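Local coordinates for protein extracellular sialidase/neuraminidase, putative (Aspergillus fumigatus, PDB 2XZK) that probably cleaves Kdn, a deaminated relative of sialic acid, from glycoconjugates by way of a covalent sugar-enzyme intermediate, at residues F38-V43 and F54-R59; E354-N359 and S366-I371; A275-V280 and G337-T342. All coordinates share one frame; numbering follows the deposited sequence. Where two conformers were deposited one is given.

Interaction 1 of 3, residues F38-V43 and F54-R59; sequences FRIPAV and FAEGRR. With FKD (3-deoxy-3-fluoro-D-erythro-alpha-L-manno-non-2-ulopyranosonic acid), chain C.
Arg39 pairs with Glu56, and Ala42 with Phe54, as hydrogen-bonded residues of two antiparallel strands, 38-43 and 54-58, whose axes come within 4.6 Å; between the two pairs the register slips by one residue, a beta bulge. Ile40, in the bulge with a positive phi of 67°, has a buried carbonyl oxygen that finds no partner. Its side chain is wedged among polar groups: Ile40 CG1 lies 3.4 Å from Glu56 CD, while CD1 sits over the centre of the Arg39 guanidinium. Phe38 to Pro41 form the Phe-Arg-Ile-Pro sequence characteristic of sialidases, on the hairpin of strands 37-45 and 51-58, the first two strands of a four-stranded propeller blade. Arg58 uses NE and NH2 side-on to hold one oxygen, Glu56 OE1, with NH2 at 2.8 Å; both nitrogens approach from the same face of the carboxylate, and Asn104 N binds Glu56 OE2. So steadied, and held through NH1 by Asp64 and Asn62, Arg58 reaches the bound 3-fluoro sugar with NH2, 2.8 Å from FKD O4. Across one face of its guanidinium lies Arg39 CB. The Arg39 chain, bent at chi3 (64°), turns its own guanidinium 72° from that of Arg58, with both NH1 and NH2 on the sugar carboxylate; Arg39 NH2 is 2.8 Å from FKD O1A. Arg245 and Arg302 also bind this sugar, consistent with the arginine triad of sialidases.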
loop_
_atom_site.group_PDB
_atom_site.type_symbol
_atom_site.label_atom_id
_atom_site.label_comp_id
_atom_site.label_asym_id
_atom_site.label_seq_id
_atom_site.Cartn_x
_atom_site.Cartn_y
_atom_site.Cartn_z
ATOM N N PHE A 38 13.063 1.806 -4.613
ATOM C CA PHE A 38 11.954 2.010 -3.691
ATOM C C PHE A 38 10.758 1.245 -4.213
ATOM O O PHE A 38 10.392 1.372 -5.375
ATOM C CB PHE A 38 11.639 3.492 -3.561
ATOM C CG PHE A 38 12.746 4.271 -2.911
ATOM C CD1 PHE A 38 12.881 4.257 -1.532
ATOM C CD2 PHE A 38 13.678 4.974 -3.678
ATOM C CE1 PHE A 38 13.906 4.954 -0.906
ATOM C CE2 PHE A 38 14.722 5.679 -3.049
ATOM C CZ PHE A 38 14.825 5.666 -1.663
ATOM N N ARG A 39 10.171 0.434 -3.345
ATOM C CA ARG A 39 9.026 -0.391 -3.716
ATOM C C ARG A 39 8.031 -0.405 -2.569
ATOM O O ARG A 39 8.341 0.040 -1.463
ATOM C CB ARG A 39 9.447 -1.826 -4.069
ATOM C CG ARG A 39 10.129 -1.987 -5.430
ATOM C CD ARG A 39 9.986 -3.404 -5.974
ATOM N NE ARG A 39 8.575 -3.673 -6.220
ATOM C CZ ARG A 39 7.987 -4.857 -6.149
ATOM N NH1 ARG A 39 8.689 -5.955 -5.877
ATOM N NH2 ARG A 39 6.671 -4.932 -6.360
ATOM N N ILE A 40 6.841 -0.921 -2.856
ATOM C CA ILE A 40 5.828 -1.260 -1.846
ATOM C C ILE A 40 5.275 -0.021 -1.131
ATOM O O ILE A 40 5.485 0.167 0.077
ATOM C CB ILE A 40 6.338 -2.331 -0.826
ATOM C CG1 ILE A 40 7.269 -3.377 -1.484
ATOM C CG2 ILE A 40 5.170 -2.999 -0.115
ATOM C CD1 ILE A 40 6.702 -4.125 -2.687
ATOM N N PRO A 41 4.570 0.847 -1.884
ATOM C CA PRO A 41 4.126 2.111 -1.329
ATOM C C PRO A 41 2.952 1.988 -0.378
ATOM O O PRO A 41 2.165 1.060 -0.492
ATOM C CB PRO A 41 3.658 2.891 -2.561
ATOM C CG PRO A 41 3.227 1.825 -3.535
ATOM C CD PRO A 41 4.248 0.736 -3.325
ATOM N N ALA A 42 2.843 2.937 0.539
ATOM C CA ALA A 42 1.630 3.113 1.333
ATOM C C ALA A 42 1.470 4.594 1.615
ATOM O O ALA A 42 2.454 5.275 1.878
ATOM C CB ALA A 42 1.728 2.331 2.650
ATOM N N VAL A 43 0.251 5.096 1.531
ATOM C CA VAL A 43 -0.017 6.516 1.781
ATOM C C VAL A 43 -1.280 6.755 2.611
ATOM O O VAL A 43 -2.326 6.102 2.398
ATOM C CB VAL A 43 -0.047 7.326 0.456
ATOM C CG1 VAL A 43 -1.244 6.918 -0.417
ATOM C CG2 VAL A 43 -0.022 8.835 0.732
ATOM N N PHE A 54 4.886 6.107 2.682
ATOM C CA PHE A 54 5.837 5.093 3.143
ATOM C C PHE A 54 6.272 4.227 1.971
ATOM O O PHE A 54 5.554 4.107 0.977
ATOM C CB PHE A 54 5.205 4.188 4.206
ATOM C CG PHE A 54 4.610 4.930 5.366
ATOM C CD1 PHE A 54 3.303 5.409 5.313
ATOM C CD2 PHE A 54 5.359 5.142 6.520
ATOM C CE1 PHE A 54 2.720 6.071 6.403
ATOM C CE2 PHE A 54 4.805 5.833 7.612
ATOM C CZ PHE A 54 3.492 6.301 7.563
ATOM N N ALA A 55 7.449 3.617 2.101
ATOM C CA ALA A 55 7.945 2.673 1.108
ATOM C C ALA A 55 8.990 1.771 1.711
ATOM O O ALA A 55 9.531 2.052 2.785
ATOM C CB ALA A 55 8.525 3.392 -0.126
ATOM N N GLU A 56 9.273 0.683 1.008
ATOM C CA GLU A 56 10.451 -0.115 1.293
ATOM C C GLU A 56 11.638 0.495 0.559
ATOM O O GLU A 56 11.612 0.644 -0.657
ATOM C CB GLU A 56 10.238 -1.561 0.851
ATOM C CG GLU A 56 9.386 -2.355 1.824
ATOM C CD GLU A 56 9.123 -3.758 1.335
ATOM O OE1 GLU A 56 9.966 -4.297 0.571
ATOM O OE2 GLU A 56 8.072 -4.323 1.717
ATOM N N GLY A 57 12.654 0.891 1.324
ATOM C CA GLY A 57 13.924 1.329 0.760
ATOM C C GLY A 57 14.769 0.076 0.617
ATOM O O GLY A 57 15.240 -0.475 1.605
ATOM N N ARG A 58 14.921 -0.388 -0.614
ATOM C CA ARG A 58 15.648 -1.625 -0.872
ATOM C C ARG A 58 17.084 -1.258 -1.215
ATOM O O ARG A 58 17.389 -0.747 -2.308
ATOM C CB ARG A 58 14.937 -2.423 -1.969
ATOM C CG ARG A 58 13.487 -2.743 -1.593
ATOM C CD ARG A 58 12.779 -3.666 -2.577
ATOM N NE ARG A 58 11.558 -4.231 -1.987
ATOM C CZ ARG A 58 10.853 -5.225 -2.523
ATOM N NH1 ARG A 58 11.237 -5.787 -3.669
ATOM N NH2 ARG A 58 9.758 -5.678 -1.907
ATOM N N ARG A 59 17.959 -1.531 -0.256
ATOM C CA ARG A 59 19.293 -0.931 -0.228
ATOM C C ARG A 59 20.122 -1.244 -1.464
ATOM O O ARG A 59 20.631 -0.334 -2.118
ATOM C CB ARG A 59 20.037 -1.371 1.030
ATOM C CG ARG A 59 19.450 -0.791 2.316
ATOM C CD ARG A 59 20.200 0.469 2.736
ATOM N NE ARG A 59 21.601 0.174 3.074
ATOM C CZ ARG A 59 22.660 0.668 2.429
ATOM N NH1 ARG A 59 22.509 1.507 1.411
ATOM N NH2 ARG A 59 23.885 0.333 2.823
HETATM C C1 FKD C . 5.499 -8.586 -5.972
HETATM F F1 FKD C . 7.694 -8.298 -4.285
HETATM C C2 FKD C . 5.369 -8.590 -4.441
HETATM C C3 FKD C . 6.524 -7.832 -3.757
HETATM C C4 FKD C . 6.412 -8.020 -2.242
HETATM O O4 FKD C . 7.573 -7.458 -1.646
HETATM C C5 FKD C . 6.287 -9.504 -1.852
HETATM O O5 FKD C . 6.130 -9.640 -0.442
HETATM C C6 FKD C . 5.079 -10.137 -2.561
HETATM O O6 FKD C . 5.224 -9.925 -3.976
HETATM C C7 FKD C . 4.920 -11.662 -2.372
HETATM O O7 FKD C . 6.050 -12.341 -2.918
HETATM C C8 FKD C . 3.656 -12.175 -3.096
HETATM O O8 FKD C . 2.505 -11.561 -2.528
HETATM C C9 FKD C . 3.502 -13.699 -3.003
HETATM O O9 FKD C . 3.444 -14.094 -1.635
HETATM O O1A FKD C . 6.195 -7.711 -6.502
HETATM O O1B FKD C . 4.845 -9.440 -6.610
#

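Interaction 2 of 3, residues E354-N359 and S366-I371; sequences ESDFFN and SYRAII. With K99 ((2R,3R,4R,5R,6S)-2,3-bis(fluoranyl)-4,5-bis(oxidanyl)-6-[(1R,2R)-1,2,3-tris(oxidanyl)propyl]oxane-2-carboxylic acid), chain D.
Ser355 and Ala369 exchange backbone hydrogen bonds as facing residues of a beta hairpin formed by strands 349-356 and 368-375. The hairpin belongs to a propeller blade whose outermost strand, 12-18, comes from the start of the chain, the Velcro closure by which a propeller ring is sealed. At this end the packing is close: Ser355 N meets Ala369 O at 2.8 Å, and two residues further along, Phe357 N gives a nearly straight bond to Tyr367 O.

On the face shared by Asp356 and Arg368, Asp356 OD2 lies over one face of the Arg368 guanidinium, toward its rim. Asp356 OD2 is 3.1 Å from Arg368 NE yet well out of the guanidinium plane, so the attraction is one of charge, with no N-H aimed at the oxygen. The same OD2 accepts from O5 of the bound difluoro sugar and from a water that also meets the sugar's O7. Asp356 OD1 takes the N-H of Phe358, 2.8 Å away, closing an Asx turn that shapes the chain beyond the strand.

Toward solvent the aromatic side chains are only partly covered: Phe357 CD1 packs against Tyr367 CB at 3.9 Å, and the exposed Asn359 reaches back with its CG in the crowded position between backbone N and carbonyl carbon (chi1 54°). That puts Asn359 OD1 3.0 Å from Tyr367 N, whose N-H meets a lone pair of OD1 in the carbonyl plane, while ND2 is held by Asn365 O. The amide plane is 22° from that of the Tyr367 ring, and Asn359 OD1 lies at the ring edge. On the sugar side, the Phe358 ring brings its CE1 to 3.1 Å from K99 F1.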
loop_
_atom_site.group_PDB
_atom_site.type_symbol
_atom_site.label_atom_id
_atom_site.label_comp_id
_atom_site.label_asym_id
_atom_site.label_seq_id
_atom_site.Cartn_x
_atom_site.Cartn_y
_atom_site.Cartn_z
ATOM N N GLU A 354 4.141 2.292 -8.114
ATOM C CA GLU A 354 5.462 1.818 -8.496
ATOM C C GLU A 354 5.746 2.074 -9.966
ATOM O O GLU A 354 4.831 2.088 -10.805
ATOM C CB GLU A 354 5.576 0.322 -8.226
ATOM C CG GLU A 354 5.567 -0.045 -6.769
ATOM C CD GLU A 354 5.827 -1.522 -6.547
ATOM O OE1 GLU A 354 5.429 -2.362 -7.393
ATOM O OE2 GLU A 354 6.430 -1.852 -5.508
ATOM N N SER A 355 7.031 2.265 -10.259
ATOM C CA SER A 355 7.528 2.422 -11.618
ATOM C C SER A 355 8.879 1.687 -11.709
ATOM O O SER A 355 9.624 1.605 -10.729
ATOM C CB SER A 355 7.684 3.909 -11.951
ATOM O OG SER A 355 7.931 4.100 -13.336
ATOM N N ASP A 356 9.178 1.160 -12.888
ATOM C CA ASP A 356 10.314 0.264 -13.101
ATOM C C ASP A 356 11.062 0.701 -14.355
ATOM O O ASP A 356 10.500 0.708 -15.460
ATOM C CB ASP A 356 9.791 -1.178 -13.244
ATOM C CG ASP A 356 10.905 -2.233 -13.347
ATOM O OD1 ASP A 356 12.102 -1.887 -13.448
ATOM O OD2 ASP A 356 10.562 -3.433 -13.310
ATOM N N PHE A 357 12.321 1.088 -14.163
ATOM C CA PHE A 357 13.202 1.463 -15.285
ATOM C C PHE A 357 13.477 0.303 -16.242
ATOM O O PHE A 357 13.676 0.529 -17.438
ATOM C CB PHE A 357 14.504 2.073 -14.770
ATOM C CG PHE A 357 14.355 3.486 -14.326
ATOM C CD1 PHE A 357 13.977 3.788 -13.019
ATOM C CD2 PHE A 357 14.544 4.526 -15.226
ATOM C CE1 PHE A 357 13.815 5.110 -12.609
ATOM C CE2 PHE A 357 14.386 5.838 -14.827
ATOM C CZ PHE A 357 14.014 6.136 -13.516
ATOM N N PHE A 358 13.460 -0.923 -15.707
ATOM C CA PHE A 358 13.564 -2.170 -16.492
ATOM C C PHE A 358 14.907 -2.312 -17.222
ATOM O O PHE A 358 15.016 -3.046 -18.214
ATOM C CB PHE A 358 12.386 -2.288 -17.473
ATOM C CG PHE A 358 11.970 -3.703 -17.768
ATOM C CD1 PHE A 358 11.402 -4.497 -16.774
ATOM C CD2 PHE A 358 12.123 -4.239 -19.049
ATOM C CE1 PHE A 358 10.999 -5.808 -17.039
ATOM C CE2 PHE A 358 11.728 -5.551 -19.324
ATOM C CZ PHE A 358 11.161 -6.337 -18.317
ATOM N N ASN A 359 15.919 -1.619 -16.703
ATOM C CA ASN A 359 17.258 -1.582 -17.308
ATOM C C ASN A 359 17.981 -2.918 -17.238
ATOM O O ASN A 359 18.942 -3.137 -17.977
ATOM C CB ASN A 359 18.119 -0.504 -16.654
ATOM C CG ASN A 359 18.184 -0.661 -15.148
ATOM O OD1 ASN A 359 17.228 -0.349 -14.447
ATOM N ND2 ASN A 359 19.303 -1.157 -14.647
ATOM N N SER A 366 17.282 -3.899 -11.897
ATOM C CA SER A 366 16.329 -2.952 -12.453
ATOM C C SER A 366 15.864 -1.960 -11.388
ATOM O O SER A 366 15.260 -2.340 -10.379
ATOM C CB SER A 366 15.160 -3.680 -13.093
ATOM O OG SER A 366 15.553 -4.201 -14.351
ATOM N N TYR A 367 16.169 -0.691 -11.624
ATOM C CA TYR A 367 15.857 0.359 -10.663
ATOM C C TYR A 367 14.358 0.593 -10.577
ATOM O O TYR A 367 13.667 0.665 -11.592
ATOM C CB TYR A 367 16.582 1.659 -11.015
ATOM C CG TYR A 367 18.081 1.536 -10.920
ATOM C CD1 TYR A 367 18.729 1.687 -9.700
ATOM C CD2 TYR A 367 18.847 1.256 -12.055
ATOM C CE1 TYR A 367 20.108 1.563 -9.603
ATOM C CE2 TYR A 367 20.247 1.133 -11.972
ATOM C CZ TYR A 367 20.860 1.280 -10.738
ATOM O OH TYR A 367 22.234 1.169 -10.615
ATOM N N ARG A 368 13.874 0.700 -9.345
ATOM C CA ARG A 368 12.463 0.932 -9.100
ATOM C C ARG A 368 12.242 2.237 -8.352
ATOM O O ARG A 368 12.894 2.519 -7.350
ATOM C CB ARG A 368 11.858 -0.221 -8.296
ATOM C CG ARG A 368 12.259 -1.606 -8.772
ATOM C CD ARG A 368 11.675 -1.903 -10.152
ATOM N NE ARG A 368 11.849 -3.302 -10.501
ATOM C CZ ARG A 368 11.042 -4.278 -10.098
ATOM N NH1 ARG A 368 9.988 -4.000 -9.330
ATOM N NH2 ARG A 368 11.283 -5.528 -10.466
ATOM N N ALA A 369 11.310 3.027 -8.869
ATOM C CA ALA A 369 10.946 4.308 -8.288
ATOM C C ALA A 369 9.451 4.335 -7.967
ATOM O O ALA A 369 8.696 3.437 -8.376
ATOM C CB ALA A 369 11.332 5.454 -9.247
ATOM N N ILE A 370 9.026 5.348 -7.216
ATOM C CA ILE A 370 7.611 5.481 -6.854
ATOM C C ILE A 370 7.085 6.862 -7.230
ATOM O O ILE A 370 7.676 7.875 -6.867
ATOM C CB ILE A 370 7.355 5.162 -5.359
ATOM C CG1 ILE A 370 7.758 3.716 -5.045
ATOM C CG2 ILE A 370 5.890 5.386 -5.009
ATOM C CD1 ILE A 370 7.675 3.339 -3.570
ATOM N N ILE A 371 5.995 6.850 -7.997
ATOM C CA ILE A 371 5.342 8.053 -8.506
ATOM C C ILE A 371 4.240 8.479 -7.549
ATOM O O ILE A 371 3.494 7.625 -7.041
ATOM C CB ILE A 371 4.685 7.784 -9.889
ATOM C CG1 ILE A 371 5.648 7.058 -10.827
ATOM C CG2 ILE A 371 4.205 9.081 -10.527
ATOM C CD1 ILE A 371 6.891 7.855 -11.117
HETATM O O1A K99 D . 5.088 -8.141 -14.698
HETATM C C1 K99 D . 5.188 -7.269 -15.600
HETATM O O1B K99 D . 4.234 -6.643 -16.126
HETATM C C2 K99 D . 6.600 -6.957 -16.146
HETATM C C3 K99 D . 6.780 -5.469 -16.488
HETATM F F1 K99 D . 7.913 -5.336 -17.265
HETATM C C4 K99 D . 6.902 -4.576 -15.243
HETATM O O4 K99 D . 7.163 -3.231 -15.648
HETATM O O6 K99 D . 7.643 -7.329 -15.226
HETATM C C6 K99 D . 7.790 -6.557 -13.994
HETATM C C5 K99 D . 8.023 -5.073 -14.330
HETATM O O5 K99 D . 8.050 -4.313 -13.127
HETATM C C7 K99 D . 8.849 -7.299 -13.165
HETATM O O7 K99 D . 10.125 -7.187 -13.802
HETATM C C8 K99 D . 8.447 -8.787 -13.069
HETATM O O8 K99 D . 7.088 -8.877 -12.618
HETATM C C9 K99 D . 9.369 -9.617 -12.160
HETATM O O9 K99 D . 9.438 -9.043 -10.854
HETATM F F2 K99 D . 6.761 -7.677 -17.273
HETATM O O HOH W 1 12.163 -5.541 -13.161
#

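Interaction 3 of 3, residues A275-V280 and G337-T342; sequences ACQGSV and GYSSMT. With FKD (3-deoxy-3-fluoro-D-erythro-alpha-L-manno-non-2-ulopyranosonic acid), chain C.
Tyr338, packed beneath the side chain of Gln277, is covalently joined to the bound sugar: Tyr338 OH lies 1.7 Å from FKD C2, the anomeric carbon. The structure thus holds the tyrosyl-sugar adduct expected of a sialidase that retains anomeric configuration, trapped here by a fluorinated substrate analogue. Gln277 CB sits 3.5 Å from the ring centroid and only 10° off the normal, a CH-pi contact square over one face. Cys276 SG comes in obliquely, 3.7 Å from Tyr338 CD1, and Glu229 also touches the ring, consistent with the Tyr-Glu pair of sialidases.

Beyond CB the Gln277 chain bends sharply (chi2 -94°), which lays its amide almost parallel to the tyrosine ring and beside the backbone of Ser339. There it behaves like a strand neighbour: Gln277 OE1 accepts from Ser339 N at 2.8 Å, while NE2 donates to Ser339 O at 2.8 Å and also to Pro187 O. The segments are part of the inner strand 334-343 of one propeller blade and the approach to, and start of, the inner strand 279-284 of its neighbour, running in nearly the same direction; between them side chains and water do the bonding that backbones do within a blade. Ser279 OG donates to Ser339 OG, 2.9 Å away, and Ser339 OG in turn donates a hydrogen bond to a water. That water donates to Gln277 O and Gly337 O, bridging the segments near the tyrosine. Further along, the bent end of Met341 lays its CE 3.5 Å from Ser279 O, beside the serine hydroxyl.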
loop_
_atom_site.group_PDB
_atom_site.type_symbol
_atom_site.label_atom_id
_atom_site.label_comp_id
_atom_site.label_asym_id
_atom_site.label_seq_id
_atom_site.Cartn_x
_atom_site.Cartn_y
_atom_site.Cartn_z
ATOM N N ALA A 275 -1.850 -10.982 -10.924
ATOM C CA ALA A 275 -1.232 -11.400 -9.665
ATOM C C ALA A 275 -0.272 -10.314 -9.175
ATOM O O ALA A 275 0.961 -10.458 -9.226
ATOM C CB ALA A 275 -0.533 -12.750 -9.804
ATOM N N CYS A 276 -0.861 -9.211 -8.717
ATOM C CA CYS A 276 -0.097 -8.076 -8.211
ATOM C C CYS A 276 -0.963 -7.428 -7.131
ATOM O O CYS A 276 -2.165 -7.649 -7.084
ATOM C CB CYS A 276 0.178 -7.089 -9.347
ATOM S SG CYS A 276 1.244 -5.690 -8.943
ATOM N N GLN A 277 -0.342 -6.669 -6.237
ATOM C CA GLN A 277 -1.081 -5.916 -5.231
ATOM C C GLN A 277 -1.965 -4.835 -5.891
ATOM O O GLN A 277 -1.686 -4.363 -7.010
ATOM C CB GLN A 277 -0.088 -5.339 -4.194
ATOM C CG GLN A 277 -0.675 -4.487 -3.066
ATOM C CD GLN A 277 -0.666 -2.997 -3.367
ATOM O OE1 GLN A 277 -0.603 -2.590 -4.525
ATOM N NE2 GLN A 277 -0.725 -2.177 -2.315
ATOM N N GLY A 278 -3.034 -4.475 -5.187
ATOM C CA GLY A 278 -3.905 -3.372 -5.588
ATOM C C GLY A 278 -4.230 -2.517 -4.384
ATOM O O GLY A 278 -3.736 -2.764 -3.269
ATOM N N SER A 279 -5.042 -1.493 -4.616
ATOM C CA SER A 279 -5.476 -0.601 -3.559
ATOM C C SER A 279 -6.943 -0.220 -3.754
ATOM O O SER A 279 -7.444 -0.172 -4.880
ATOM C CB SER A 279 -4.538 0.617 -3.471
ATOM O OG SER A 279 -4.471 1.342 -4.684
ATOM N N VAL A 280 -7.618 0.047 -2.642
ATOM C CA VAL A 280 -9.026 0.404 -2.616
ATOM C C VAL A 280 -9.207 1.551 -1.605
ATOM O O VAL A 280 -8.434 1.659 -0.648
ATOM C CB VAL A 280 -9.893 -0.832 -2.233
ATOM C CG1 VAL A 280 -9.698 -1.228 -0.756
ATOM C CG2 VAL A 280 -11.376 -0.633 -2.585
ATOM N N GLY A 337 2.619 -1.452 -11.094
ATOM C CA GLY A 337 2.893 -2.393 -10.022
ATOM C C GLY A 337 2.011 -2.088 -8.822
ATOM O O GLY A 337 0.838 -1.728 -8.968
ATOM N N TYR A 338 2.593 -2.227 -7.634
ATOM C CA TYR A 338 1.887 -1.967 -6.375
ATOM C C TYR A 338 1.468 -0.499 -6.277
ATOM O O TYR A 338 2.115 0.384 -6.861
ATOM C CB TYR A 338 2.785 -2.312 -5.171
ATOM C CG TYR A 338 3.055 -3.781 -4.916
ATOM C CD1 TYR A 338 3.234 -4.697 -5.967
ATOM C CD2 TYR A 338 3.189 -4.241 -3.615
ATOM C CE1 TYR A 338 3.492 -6.053 -5.709
ATOM C CE2 TYR A 338 3.455 -5.567 -3.353
ATOM C CZ TYR A 338 3.608 -6.462 -4.395
ATOM O OH TYR A 338 3.866 -7.781 -4.075
ATOM N N SER A 339 0.387 -0.232 -5.544
ATOM C CA SER A 339 -0.115 1.129 -5.412
ATOM C C SER A 339 -0.762 1.356 -4.055
ATOM O O SER A 339 -1.070 0.413 -3.317
ATOM C CB SER A 339 -1.130 1.419 -6.506
ATOM O OG SER A 339 -2.245 0.556 -6.345
ATOM N N SER A 340 -1.015 2.622 -3.750
ATOM C CA SER A 340 -1.718 2.983 -2.529
ATOM C C SER A 340 -2.450 4.288 -2.758
ATOM O O SER A 340 -1.956 5.154 -3.482
ATOM C CB SER A 340 -0.749 3.126 -1.348
ATOM O OG SER A 340 -1.454 3.415 -0.150
ATOM N N MET A 341 -3.623 4.441 -2.155
ATOM C CA MET A 341 -4.411 5.656 -2.340
ATOM C C MET A 341 -4.916 6.219 -1.032
ATOM O O MET A 341 -5.196 5.487 -0.075
ATOM C CB MET A 341 -5.627 5.381 -3.234
ATOM C CG MET A 341 -5.346 5.041 -4.692
ATOM S SD MET A 341 -6.922 4.865 -5.591
ATOM C CE MET A 341 -7.558 3.340 -4.869
ATOM N N THR A 342 -5.041 7.538 -1.024
ATOM C CA THR A 342 -5.679 8.267 0.056
ATOM C C THR A 342 -6.503 9.420 -0.521
ATOM O O THR A 342 -6.373 9.740 -1.703
ATOM C CB THR A 342 -4.626 8.803 1.058
ATOM O OG1 THR A 342 -5.294 9.284 2.238
ATOM C CG2 THR A 342 -3.794 9.933 0.441
HETATM C C1 FKD C . 5.499 -8.586 -5.972
HETATM F F1 FKD C . 7.694 -8.298 -4.285
HETATM C C2 FKD C . 5.369 -8.590 -4.441
HETATM C C3 FKD C . 6.524 -7.832 -3.757
HETATM C C4 FKD C . 6.412 -8.020 -2.242
HETATM O O4 FKD C . 7.573 -7.458 -1.646
HETATM C C5 FKD C . 6.287 -9.504 -1.852
HETATM O O5 FKD C . 6.130 -9.640 -0.442
HETATM C C6 FKD C . 5.079 -10.137 -2.561
HETATM O O6 FKD C . 5.224 -9.925 -3.976
HETATM C C7 FKD C . 4.920 -11.662 -2.372
HETATM O O7 FKD C . 6.050 -12.341 -2.918
HETATM C C8 FKD C . 3.656 -12.175 -3.096
HETATM O O8 FKD C . 2.505 -11.561 -2.528
HETATM C C9 FKD C . 3.502 -13.699 -3.003
HETATM O O9 FKD C . 3.444 -14.094 -1.635
HETATM O O1A FKD C . 6.195 -7.711 -6.502
HETATM O O1B FKD C . 4.845 -9.440 -6.610
HETATM O O HOH W 2 -1.661 -1.734 -7.844
HETATM O O HOH W 3 -6.004 2.937 -1.069
#

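In the fold
Interactions 1 and 3 meet at one sugar site, and interaction 2 backs it; their centres lie 12 to 15 Å apart. Interactions 1 and 3 both touch that sugar, the former through arginines and the latter through the covalent bond; Ile40 CD1 of interaction 1 also packs against the tyrosine ring, 3.6 Å from Tyr338 CE2. Glu354 of interaction 2 ties both together: its OE2 is 2.8 Å from Ile40 N and forms a salt bridge with Arg39, while its OE1 is 2.8 Å from Tyr338 N. It is thus a second-shell residue behind two that touch the sugar. Interaction 2 also joins the blade of strand 37-45, with Phe38 N 2.8 Å from Arg368 O, and faces a separately bound difluoro sugar.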